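PDB 2XJ9: MIPZ from Caulobacter crescentus, which acts as a dimerising, nucleoid-binding P-loop ATPase that inhibits cell division and forms intracellular gradients, thereby helping to position the division plane. Local coordinates for residues R50-E53 against N54-A57; A71-S75 against D76-A80; R221-Y224 against R225-F228; V244-S247 against L248-A252; E83-E86 against E87-V90. The protein carries 1 engineered substitution. One frame throughout, in Å; residues are numbered along the deposited sequence.

Interaction 1: residues R50-E53 against N54-A57; sequences RFFE and NRRA
Residues 50-57 form one unbroken run of helix 47-62, where Asn54 N bonds to Arg50 O at 3.1 Å and the same i to i+4 pattern continues for Arg55 on Phe51, Arg56 on Phe52 and Ala57 on Glu53. One turn apart, the amide of Asn54 stands almost perpendicular to the Arg50 guanidinium, the planes 87° apart. Asn54 OD1 lies 2.7 Å from Arg50 NH1, but the N-H points too poorly at it for a hydrogen bond. Arg50 instead spends NH2 on a salt bridge to Asp141 of the second subunit, while Asn54 ND2 makes a weak hydrogen bond to Phe228 O. A leucine at Asn54 would probably leave that carbonyl without its amide donor and set an apolar branch beside the arginine. On another side of the helix, Arg55 is extended from CG to NE, CG anti to the backbone N (chi1 -172°), which runs its chain alongside Phe52. Its CD meets the edge of the Phe52 ring, 3.7 Å from CD2. Farther out, Arg55 NH1 approaches Phe51 CE2 obliquely at 4.1 Å. The buried Arg55 guanidinium is paired with Asp236 and bonded to Pro67 O and Gly231 O; its charge is probably balanced within the subunit, whereas that of Arg50 is probably met across the interface by Asp141 of the second subunit.

Interaction 2: residues A71-S75 against D76-A80; sequences ALNLS and DNDVA
Asp78 reaches back to the backbone of Leu74, and this is the hydrogen bond that ties the two halves of 71-80 together. Leu74 N donates to Asp78 OD1 over 3.1 Å with an N-H...O angle of 149°. The donor comes to the syn side of the oxygen and stands 26° out of the carboxylate plane. With CG anti to the carbonyl carbon (chi1 -50°), the Asp78 carboxylate is brought over the chain that leaves the strand. A second bond, from Ala80 N to Asn77 OD1, places Asn77 as the N-cap of the short helix 78-81, though the modelled position of that oxygen is less sure. The segment thus turns from strand 70-72, at one border of the parallel sheet, into a helix, with the carboxylate bridging the turn. Van der Waals contacts add to it: Asn73 CB lies 3.7 Å from Asp78 OD2, and Leu74 CG lies 3.8 Å from Asp78 OD1. The planes of the Asn73 amide and the carboxylate are steeply inclined to each other. Electrostatic links are looser, since Arg46 forms a long, weak ion pair with Asp78 and a weak hydrogen bond to Asn73 OD1.

Interaction 3: residues R221-Y224 against R225-F228; sequences RVIY and RELF. With AGS (phosphothiophosphoric acid-adenylate ester), chain D.
The guanidinium of Arg225, whose backbone N bonds to Val222 O, though that oxygen is less surely placed, meets the adenine of the bound ATP analogue with a face instead of an N-H. Adenine N3 stands 3.5 Å above the guanidinium plane, offset toward its rim. Its NH1 forms a salt bridge with Glu192 of the second subunit. A leucine in place of Arg225 would probably leave that glutamate without its charge partner and strip the flat group from beside N3. The base is read by the backbone as well: Arg221 N donates to AGS N1 at 3.0 Å, with an angle of 156°. Tyr224 presents its ring edge to N1, and its CD2 comes within 3.3 Å of N6; its hydroxyl is bonded to Glu256. Away from the nucleotide, Ile223 and Leu227 run side by side, their CD1 methyls 3.7 Å apart. Ile223 CG1 is anti to the backbone N (chi1 -172°), which carries CD1 toward that leucine. Because Lys13, Ser136 and Asp139 of the second subunit also bond to this nucleotide, the loop forms the adenine end of a site shared between subunits, as in the nucleotide-sandwich dimers of ParA/MinD-type ATPases.

Interaction 4: residues V244-S247 against L248-A252; sequences VPVS and LQHLA
His250 has CG anti to the carbonyl carbon (chi1 -62°), and a second torsion of 6° brings one face of its imidazole under Ser247 N. Evidence for this orientation is the position of that nitrogen, which stands 3.2 Å above the ring plane and offset toward the rim. The same Ser247 N is 3.3 Å from His250 CE1, with Ser247 CB a little farther from that carbon. Val246 meets a different part of the imidazole: both of its methyls contact CD2, CG1 at 3.6 Å and CG2 at 3.7 Å from that His250 atom. The valine and histidine side chains are inclined to each other. One ring thus receives two kinds of neighbour, a backbone nitrogen over a face and a branched aliphatic group at CD2. The backbone adds a weak but fairly straight hydrogen bond from His250 N to Ser247 O, 3.3 Å long with an angle of 162°. Ser247 OG lies 3.5 Å from Gln249 CG and makes a van der Waals contact there. This is the junction where an extended loop enters helix 249-263. Val244 rests on Glu226 of the adenine-binding loop. At the start of the helix His250 packs on Ile223 of that same loop, while the chain before the helix reaches the second subunit through Val244 and Pro245, which pack on its Arg198 and Arg194.

Interaction 5: residues E83-E86 against E87-V90; sequences ERPE and EEQV
Glu86 O accepts from two backbone donors of the first helical turn: Val90 N at 2.9 Å, with a good angle of 165°, and Gln89 N, whose bond is bent and weak. The preceding carbonyl, Pro85 O, takes weak bonds from Glu88 N and Gln89 N. Across the turn, Arg84 and Glu88 form a salt bridge in which Arg84 NH1 donates to Glu88 OE1 over 3.0 Å. The carboxylate oxygen lies at the guanidinium edge, near its plane, and is met on its syn side, while the two flat groups are inclined by 37°. Bends at the second and third torsions of Arg84 fold the guanidinium back toward the helix, and Glu88 extends beyond CG to meet it. Gln89 adds a weak bond from NE2 to Arg84 O, also 3.0 Å long, so the arginine is approached at both its charged end and its carbonyl. Pro85 CB packs 3.8 Å from Glu87 CG, the two side chains running alongside. Glu86 OE1 makes a weak hydrogen bond to Ala117 N, and Val90 packs on helix 117-124. The whole is a helix N-terminus: Pro85 occupies the N-cap of helix 86-103, and glutamates fill the next three positions, where their negative charge is likely to be favoured by the helix dipole.

Along the chain the order is interaction 1, 2, 5, 3, 4. Interactions 1 and 2 lie on successive elements, helix 47-62 and the end of strand 70-72, with centres 14 Å apart. Interaction 5 follows at the start of helix 86-103 and touches interaction 2 through Leu74 and Gln89. Interactions 3 and 4, centres 11 Å apart, join the adenine-binding loop to helix 249-263. Phe228 connects interaction 3 to interaction 1 by packing on Arg50 and Phe51. Interactions 1, 3 and 4 all meet the second subunit, whereas interaction 5, about 43 Å from interaction 4 between centres, does not; the adenine-binding loop is thus also part of the dimer interface.

Interaction 1: residues R50-E53 against N54-A57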
# COMPACT_ATOMS: atom_id res chain seq x y z
N ARG A 50 -10.83 12.36 0.21
CA ARG A 50 -11.33 12.17 1.56
C ARG A 50 -10.65 13.11 2.55
O ARG A 50 -11.30 13.65 3.43
CB ARG A 50 -11.14 10.72 2.01
CG ARG A 50 -11.91 9.68 1.19
CD ARG A 50 -13.28 9.33 1.80
NE ARG A 50 -13.73 10.33 2.76
CZ ARG A 50 -13.76 10.15 4.08
NH1 ARG A 50 -14.17 11.12 4.89
NH2 ARG A 50 -13.39 8.99 4.60
N PHE A 51 -9.33 13.29 2.44
CA PHE A 51 -8.66 14.17 3.37
C PHE A 51 -9.34 15.52 3.38
O PHE A 51 -9.71 16.03 4.42
CB PHE A 51 -7.18 14.35 3.05
CG PHE A 51 -6.48 15.27 4.01
CD1 PHE A 51 -6.11 14.84 5.27
CD2 PHE A 51 -6.20 16.58 3.66
CE1 PHE A 51 -5.46 15.70 6.16
CE2 PHE A 51 -5.56 17.45 4.54
CZ PHE A 51 -5.19 17.02 5.79
N PHE A 52 -9.54 16.08 2.20
CA PHE A 52 -10.04 17.44 2.07
C PHE A 52 -11.54 17.59 2.27
O PHE A 52 -12.02 18.64 2.69
CB PHE A 52 -9.55 18.08 0.77
CG PHE A 52 -8.08 18.32 0.75
CD1 PHE A 52 -7.24 17.55 -0.02
CD2 PHE A 52 -7.52 19.31 1.54
CE1 PHE A 52 -5.88 17.77 -0.03
CE2 PHE A 52 -6.17 19.54 1.55
CZ PHE A 52 -5.35 18.77 0.77
N GLU A 53 -12.30 16.53 1.99
CA GLU A 53 -13.68 16.52 2.48
C GLU A 53 -13.76 16.61 4.01
O GLU A 53 -14.68 17.23 4.54
CB GLU A 53 -14.43 15.29 1.99
CG GLU A 53 -14.53 15.21 0.49
CD GLU A 53 -15.14 13.91 0.02
OE1 GLU A 53 -15.36 13.01 0.88
OE2 GLU A 53 -15.37 13.81 -1.22
N ASN A 54 -12.80 15.99 4.71
CA ASN A 54 -12.76 16.06 6.16
C ASN A 54 -12.33 17.44 6.63
O ASN A 54 -12.75 17.90 7.69
CB ASN A 54 -11.83 14.99 6.75
CG ASN A 54 -12.26 13.57 6.41
OD1 ASN A 54 -13.45 13.28 6.29
ND2 ASN A 54 -11.29 12.67 6.27
N ARG A 55 -11.47 18.10 5.84
CA ARG A 55 -10.98 19.42 6.19
C ARG A 55 -12.12 20.40 6.09
O ARG A 55 -12.41 21.16 7.02
CB ARG A 55 -9.88 19.84 5.24
CG ARG A 55 -9.13 21.12 5.60
CD ARG A 55 -7.93 21.25 4.69
NE ARG A 55 -7.09 22.40 4.98
CZ ARG A 55 -5.97 22.36 5.68
NH1 ARG A 55 -5.54 21.23 6.18
NH2 ARG A 55 -5.26 23.46 5.89
N ARG A 56 -12.74 20.38 4.92
CA ARG A 56 -13.98 21.09 4.64
C ARG A 56 -14.96 20.95 5.80
O ARG A 56 -15.30 21.93 6.45
CB ARG A 56 -14.57 20.52 3.34
CG ARG A 56 -15.84 21.21 2.81
CD ARG A 56 -15.65 22.71 2.57
NE ARG A 56 -15.41 23.42 3.82
CZ ARG A 56 -15.44 24.74 3.95
NH1 ARG A 56 -15.20 25.31 5.13
NH2 ARG A 56 -15.71 25.50 2.89
N ALA A 57 -15.40 19.72 6.08
CA ALA A 57 -16.38 19.47 7.14
C ALA A 57 -15.93 19.91 8.52
O ALA A 57 -16.75 20.32 9.33
CB ALA A 57 -16.77 18.02 7.16

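Interaction 2: residues A71-S75 against D76-A80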
# COMPACT_ATOMS: atom_id res chain seq x y z
N ALA A 71 -9.93 21.18 -4.61
CA ALA A 71 -10.18 19.76 -4.84
C ALA A 71 -11.07 19.51 -6.07
O ALA A 71 -12.13 20.13 -6.22
CB ALA A 71 -10.79 19.14 -3.61
N LEU A 72 -10.64 18.59 -6.93
CA LEU A 72 -11.30 18.38 -8.22
C LEU A 72 -11.67 16.92 -8.48
O LEU A 72 -10.81 16.04 -8.51
CB LEU A 72 -10.41 18.88 -9.35
CG LEU A 72 -10.78 20.17 -10.09
CD1 LEU A 72 -11.52 21.17 -9.24
CD2 LEU A 72 -9.54 20.81 -10.66
N ASN A 73 -12.95 16.67 -8.69
CA ASN A 73 -13.40 15.32 -8.97
C ASN A 73 -13.61 15.15 -10.45
O ASN A 73 -13.90 16.11 -11.14
CB ASN A 73 -14.71 15.04 -8.24
CG ASN A 73 -14.59 15.20 -6.75
OD1 ASN A 73 -13.71 14.62 -6.11
ND2 ASN A 73 -15.47 16.01 -6.17
N LEU A 74 -13.48 13.93 -10.94
CA LEU A 74 -13.77 13.66 -12.33
C LEU A 74 -15.30 13.49 -12.56
O LEU A 74 -15.81 13.88 -13.61
CB LEU A 74 -12.99 12.44 -12.82
CG LEU A 74 -11.63 12.25 -12.12
CD1 LEU A 74 -10.66 11.41 -12.96
CD2 LEU A 74 -11.02 13.58 -11.79
N SER A 75 -16.01 12.95 -11.56
CA SER A 75 -17.47 12.77 -11.64
C SER A 75 -18.18 13.49 -10.52
O SER A 75 -17.60 14.32 -9.83
CB SER A 75 -17.86 11.31 -11.54
OG SER A 75 -17.22 10.55 -12.53
N ASP A 76 -19.46 13.16 -10.35
CA ASP A 76 -20.23 13.59 -9.18
C ASP A 76 -20.18 12.42 -8.24
O ASP A 76 -20.65 12.50 -7.10
CB ASP A 76 -21.68 13.89 -9.57
CG ASP A 76 -21.80 14.53 -10.95
OD1 ASP A 76 -22.12 13.80 -11.91
OD2 ASP A 76 -21.56 15.76 -11.08
N ASN A 77 -19.60 11.34 -8.75
CA ASN A 77 -19.38 10.11 -8.01
C ASN A 77 -18.29 9.27 -8.68
O ASN A 77 -18.54 8.59 -9.68
CB ASN A 77 -20.69 9.32 -7.93
CG ASN A 77 -20.55 8.03 -7.16
OD1 ASN A 77 -19.60 7.28 -7.35
ND2 ASN A 77 -21.51 7.76 -6.28
N ASP A 78 -17.07 9.32 -8.12
CA ASP A 78 -15.91 8.68 -8.75
C ASP A 78 -15.83 7.20 -8.43
O ASP A 78 -15.31 6.40 -9.23
CB ASP A 78 -14.60 9.36 -8.33
CG ASP A 78 -14.65 10.88 -8.48
OD1 ASP A 78 -13.68 11.45 -9.03
OD2 ASP A 78 -15.66 11.48 -8.03
N VAL A 79 -16.33 6.83 -7.24
CA VAL A 79 -16.38 5.43 -6.87
C VAL A 79 -17.14 4.72 -7.97
O VAL A 79 -16.75 3.63 -8.40
CB VAL A 79 -17.06 5.23 -5.51
CG1 VAL A 79 -17.39 3.77 -5.29
CG2 VAL A 79 -16.18 5.75 -4.39
N ALA A 80 -18.21 5.36 -8.43
CA ALA A 80 -19.06 4.86 -9.53
C ALA A 80 -18.30 4.88 -10.84
O ALA A 80 -18.29 3.88 -11.55
CB ALA A 80 -20.31 5.71 -9.64

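Interaction 3: residues R221-Y224 against R225-F228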
# COMPACT_ATOMS: atom_id res chain seq x y z
N ARG A 221 5.94 8.40 11.75
CA ARG A 221 5.56 9.37 12.76
C ARG A 221 4.07 9.50 12.87
O ARG A 221 3.41 9.91 11.92
CB ARG A 221 6.12 10.72 12.40
CG ARG A 221 7.59 10.84 12.61
CD ARG A 221 7.92 12.24 13.07
NE ARG A 221 9.28 12.32 13.58
CZ ARG A 221 10.33 12.58 12.81
NH1 ARG A 221 10.15 12.79 11.51
NH2 ARG A 221 11.55 12.64 13.33
N VAL A 222 3.54 9.21 14.04
CA VAL A 222 2.11 9.33 14.30
C VAL A 222 1.47 10.60 13.74
O VAL A 222 0.33 10.58 13.29
CB VAL A 222 1.85 9.33 15.83
CG1 VAL A 222 0.46 8.80 16.13
CG2 VAL A 222 2.92 8.50 16.54
N ILE A 223 2.20 11.71 13.80
CA ILE A 223 1.67 13.01 13.43
C ILE A 223 1.41 13.09 11.92
O ILE A 223 0.65 13.95 11.44
CB ILE A 223 2.61 14.17 13.90
CG1 ILE A 223 1.95 15.53 13.68
CG2 ILE A 223 3.95 14.10 13.20
CD1 ILE A 223 0.69 15.72 14.48
N TYR A 224 2.03 12.18 11.17
CA TYR A 224 1.83 12.14 9.72
C TYR A 224 0.55 11.41 9.35
O TYR A 224 0.19 11.32 8.17
CB TYR A 224 3.00 11.45 9.04
CG TYR A 224 4.27 12.28 8.95
CD1 TYR A 224 4.23 13.66 8.86
CD2 TYR A 224 5.52 11.67 8.95
CE1 TYR A 224 5.39 14.41 8.79
CE2 TYR A 224 6.67 12.41 8.87
CZ TYR A 224 6.60 13.78 8.78
OH TYR A 224 7.75 14.52 8.69
N ARG A 225 -0.16 10.89 10.35
CA ARG A 225 -1.20 9.92 10.07
C ARG A 225 -2.36 10.15 10.99
O ARG A 225 -3.46 9.70 10.74
CB ARG A 225 -0.65 8.52 10.28
CG ARG A 225 -1.43 7.76 11.30
CD ARG A 225 -1.00 6.34 11.38
NE ARG A 225 0.23 6.14 12.04
CZ ARG A 225 1.21 5.29 11.76
NH1 ARG A 225 2.23 5.33 12.59
NH2 ARG A 225 1.21 4.46 10.73
N GLU A 226 -2.08 10.87 12.07
CA GLU A 226 -2.96 10.96 13.22
C GLU A 226 -4.09 11.97 12.99
O GLU A 226 -5.14 11.87 13.62
CB GLU A 226 -2.15 11.36 14.44
CG GLU A 226 -2.95 11.52 15.69
CD GLU A 226 -2.13 12.06 16.85
OE1 GLU A 226 -1.24 12.92 16.60
OE2 GLU A 226 -2.36 11.64 18.01
N LEU A 227 -3.87 12.92 12.08
CA LEU A 227 -4.83 14.01 11.88
C LEU A 227 -5.75 13.80 10.67
O LEU A 227 -6.58 14.66 10.34
CB LEU A 227 -4.09 15.34 11.76
CG LEU A 227 -3.25 15.68 12.98
CD1 LEU A 227 -2.37 16.89 12.72
CD2 LEU A 227 -4.20 15.94 14.13
N PHE A 228 -5.62 12.66 10.02
CA PHE A 228 -6.41 12.41 8.82
C PHE A 228 -7.90 12.58 9.02
O PHE A 228 -8.60 13.08 8.15
CB PHE A 228 -6.13 11.03 8.27
CG PHE A 228 -7.07 10.60 7.19
CD1 PHE A 228 -6.75 10.80 5.86
CD2 PHE A 228 -8.26 9.96 7.50
CE1 PHE A 228 -7.61 10.37 4.86
CE2 PHE A 228 -9.14 9.54 6.49
CZ PHE A 228 -8.81 9.75 5.18
PG AGS D . -2.15 3.23 -1.78
S1G AGS D . -1.60 2.21 -2.78
O2G AGS D . -3.23 2.71 -0.85
O3G AGS D . -2.55 4.57 -2.35
PB AGS D . -0.31 5.07 -0.58
O1B AGS D . 0.97 5.09 -1.39
O2B AGS D . -1.43 6.08 -0.73
O3B AGS D . -0.91 3.59 -0.80
PA AGS D . -0.37 5.97 2.12
O1A AGS D . 0.01 7.41 1.87
O2A AGS D . -1.78 5.63 2.41
O3A AGS D . 0.16 5.04 0.94
O5' AGS D . 0.55 5.38 3.29
C5' AGS D . 0.41 4.02 3.68
C4' AGS D . 0.10 3.94 5.19
O4' AGS D . 1.22 4.48 5.83
C3' AGS D . -1.06 4.79 5.67
O3' AGS D . -1.65 4.15 6.79
C2' AGS D . -0.47 6.09 6.19
O2' AGS D . -1.31 6.59 7.24
C1' AGS D . 0.89 5.60 6.65
N9 AGS D . 2.10 6.44 6.46
C8 AGS D . 2.68 6.75 5.28
N7 AGS D . 3.82 7.48 5.47
C5 AGS D . 3.96 7.61 6.80
C6 AGS D . 4.93 8.26 7.67
N6 AGS D . 5.98 8.91 7.14
N1 AGS D . 4.72 8.15 9.00
C2 AGS D . 3.68 7.50 9.54
N3 AGS D . 2.75 6.90 8.81
C4 AGS D . 2.85 6.92 7.45

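Interaction 4: residues V244-S247 against L248-A252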
# COMPACT_ATOMS: atom_id res chain seq x y z
N VAL A 244 -5.05 18.04 19.04
CA VAL A 244 -4.13 17.03 19.51
C VAL A 244 -2.92 17.59 20.28
O VAL A 244 -2.23 18.49 19.81
CB VAL A 244 -3.65 16.17 18.35
CG1 VAL A 244 -2.16 15.84 18.49
CG2 VAL A 244 -4.52 14.91 18.23
N PRO A 245 -2.66 17.05 21.48
CA PRO A 245 -1.60 17.57 22.35
C PRO A 245 -0.27 17.58 21.61
O PRO A 245 -0.01 16.65 20.84
CB PRO A 245 -1.55 16.55 23.49
CG PRO A 245 -2.93 15.92 23.49
CD PRO A 245 -3.32 15.86 22.06
N VAL A 246 0.56 18.60 21.84
CA VAL A 246 1.86 18.70 21.16
C VAL A 246 2.87 17.68 21.65
O VAL A 246 2.85 17.26 22.80
CB VAL A 246 2.50 20.09 21.27
CG1 VAL A 246 3.99 20.02 20.92
CG2 VAL A 246 1.78 21.08 20.36
N SER A 247 3.75 17.28 20.74
CA SER A 247 4.83 16.37 21.04
C SER A 247 6.12 17.07 20.66
O SER A 247 6.11 18.06 19.91
CB SER A 247 4.66 15.08 20.23
OG SER A 247 5.35 13.99 20.81
N LEU A 248 7.24 16.59 21.19
CA LEU A 248 8.54 17.10 20.75
C LEU A 248 8.66 16.79 19.26
O LEU A 248 9.18 17.60 18.49
CB LEU A 248 9.68 16.46 21.56
CG LEU A 248 11.06 17.13 21.47
CD1 LEU A 248 12.12 16.32 22.22
CD2 LEU A 248 11.48 17.35 20.02
N GLN A 249 8.14 15.62 18.87
CA GLN A 249 8.14 15.18 17.47
C GLN A 249 7.77 16.26 16.42
O GLN A 249 8.27 16.23 15.29
CB GLN A 249 7.21 13.97 17.29
CG GLN A 249 7.47 12.80 18.24
CD GLN A 249 8.09 11.55 17.57
OE1 GLN A 249 8.63 10.68 18.26
NE2 GLN A 249 8.01 11.47 16.24
N HIS A 250 6.91 17.22 16.77
CA HIS A 250 6.44 18.19 15.80
C HIS A 250 7.58 18.92 15.11
O HIS A 250 7.56 19.12 13.90
CB HIS A 250 5.50 19.20 16.44
CG HIS A 250 4.26 18.59 17.01
ND1 HIS A 250 4.07 17.23 17.06
CD2 HIS A 250 3.15 19.15 17.55
CE1 HIS A 250 2.89 16.97 17.61
NE2 HIS A 250 2.32 18.12 17.91
N LEU A 251 8.58 19.32 15.89
CA LEU A 251 9.66 20.12 15.33
C LEU A 251 10.50 19.31 14.36
O LEU A 251 10.83 19.80 13.29
CB LEU A 251 10.52 20.72 16.45
CG LEU A 251 9.75 21.62 17.43
CD1 LEU A 251 10.72 22.28 18.41
CD2 LEU A 251 8.91 22.67 16.69
N ALA A 252 10.84 18.08 14.72
CA ALA A 252 11.58 17.24 13.79
C ALA A 252 10.80 17.05 12.49
O ALA A 252 11.37 16.97 11.40
CB ALA A 252 11.88 15.91 14.42

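Interaction 5: residues E83-E86 against E87-V90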
# COMPACT_ATOMS: atom_id res chain seq x y z
N GLU A 83 -16.03 2.16 -12.20
CA GLU A 83 -16.65 1.02 -12.90
C GLU A 83 -16.83 1.20 -14.41
O GLU A 83 -16.80 0.22 -15.15
CB GLU A 83 -18.00 0.70 -12.27
CG GLU A 83 -17.99 0.63 -10.76
CD GLU A 83 -17.01 -0.41 -10.23
OE1 GLU A 83 -17.14 -1.60 -10.60
OE2 GLU A 83 -16.10 -0.03 -9.43
N ARG A 84 -17.04 2.43 -14.88
CA ARG A 84 -17.17 2.69 -16.31
C ARG A 84 -15.85 2.36 -16.98
O ARG A 84 -14.86 2.16 -16.30
CB ARG A 84 -17.52 4.16 -16.58
CG ARG A 84 -18.38 4.85 -15.52
CD ARG A 84 -19.76 5.12 -16.08
NE ARG A 84 -20.55 3.93 -16.11
CZ ARG A 84 -21.08 3.22 -17.11
NH1 ARG A 84 -21.00 3.50 -18.41
NH2 ARG A 84 -21.75 2.15 -16.71
N PRO A 85 -15.83 2.32 -18.33
CA PRO A 85 -14.64 2.04 -19.14
C PRO A 85 -13.55 3.13 -19.07
O PRO A 85 -13.86 4.29 -18.76
CB PRO A 85 -15.20 1.96 -20.58
CG PRO A 85 -16.65 1.72 -20.42
CD PRO A 85 -17.04 2.44 -19.16
N GLU A 86 -12.30 2.75 -19.37
CA GLU A 86 -11.16 3.68 -19.39
C GLU A 86 -11.57 5.02 -20.00
O GLU A 86 -11.50 6.06 -19.35
CB GLU A 86 -9.94 3.10 -20.13
CG GLU A 86 -9.37 1.79 -19.56
CD GLU A 86 -8.37 1.97 -18.37
OE1 GLU A 86 -8.46 2.95 -17.59
OE2 GLU A 86 -7.47 1.10 -18.22
N GLU A 87 -12.00 4.98 -21.26
CA GLU A 87 -12.43 6.20 -21.97
C GLU A 87 -13.19 7.22 -21.10
O GLU A 87 -12.87 8.40 -21.10
CB GLU A 87 -13.27 5.85 -23.20
CG GLU A 87 -14.47 4.96 -22.86
CD GLU A 87 -15.50 4.87 -23.98
OE1 GLU A 87 -16.53 4.16 -23.80
OE2 GLU A 87 -15.29 5.51 -25.03
N GLU A 88 -14.21 6.78 -20.37
CA GLU A 88 -14.98 7.72 -19.57
C GLU A 88 -14.15 8.29 -18.44
O GLU A 88 -14.31 9.45 -18.07
CB GLU A 88 -16.24 7.07 -19.01
CG GLU A 88 -17.37 6.93 -20.00
CD GLU A 88 -18.63 6.37 -19.35
OE1 GLU A 88 -19.23 5.44 -19.94
OE2 GLU A 88 -19.02 6.85 -18.25
N GLN A 89 -13.26 7.48 -17.87
CA GLN A 89 -12.40 7.94 -16.79
C GLN A 89 -11.46 9.01 -17.32
O GLN A 89 -11.37 10.10 -16.76
CB GLN A 89 -11.59 6.79 -16.20
CG GLN A 89 -12.41 5.82 -15.38
CD GLN A 89 -11.67 4.53 -15.13
OE1 GLN A 89 -10.44 4.53 -15.04
NE2 GLN A 89 -12.40 3.44 -15.04
N VAL A 90 -10.79 8.69 -18.43
CA VAL A 90 -9.93 9.63 -19.13
C VAL A 90 -10.63 10.93 -19.47
O VAL A 90 -10.06 12.01 -19.31
CB VAL A 90 -9.44 9.04 -20.42
CG1 VAL A 90 -8.55 10.04 -21.14
CG2 VAL A 90 -8.72 7.74 -20.14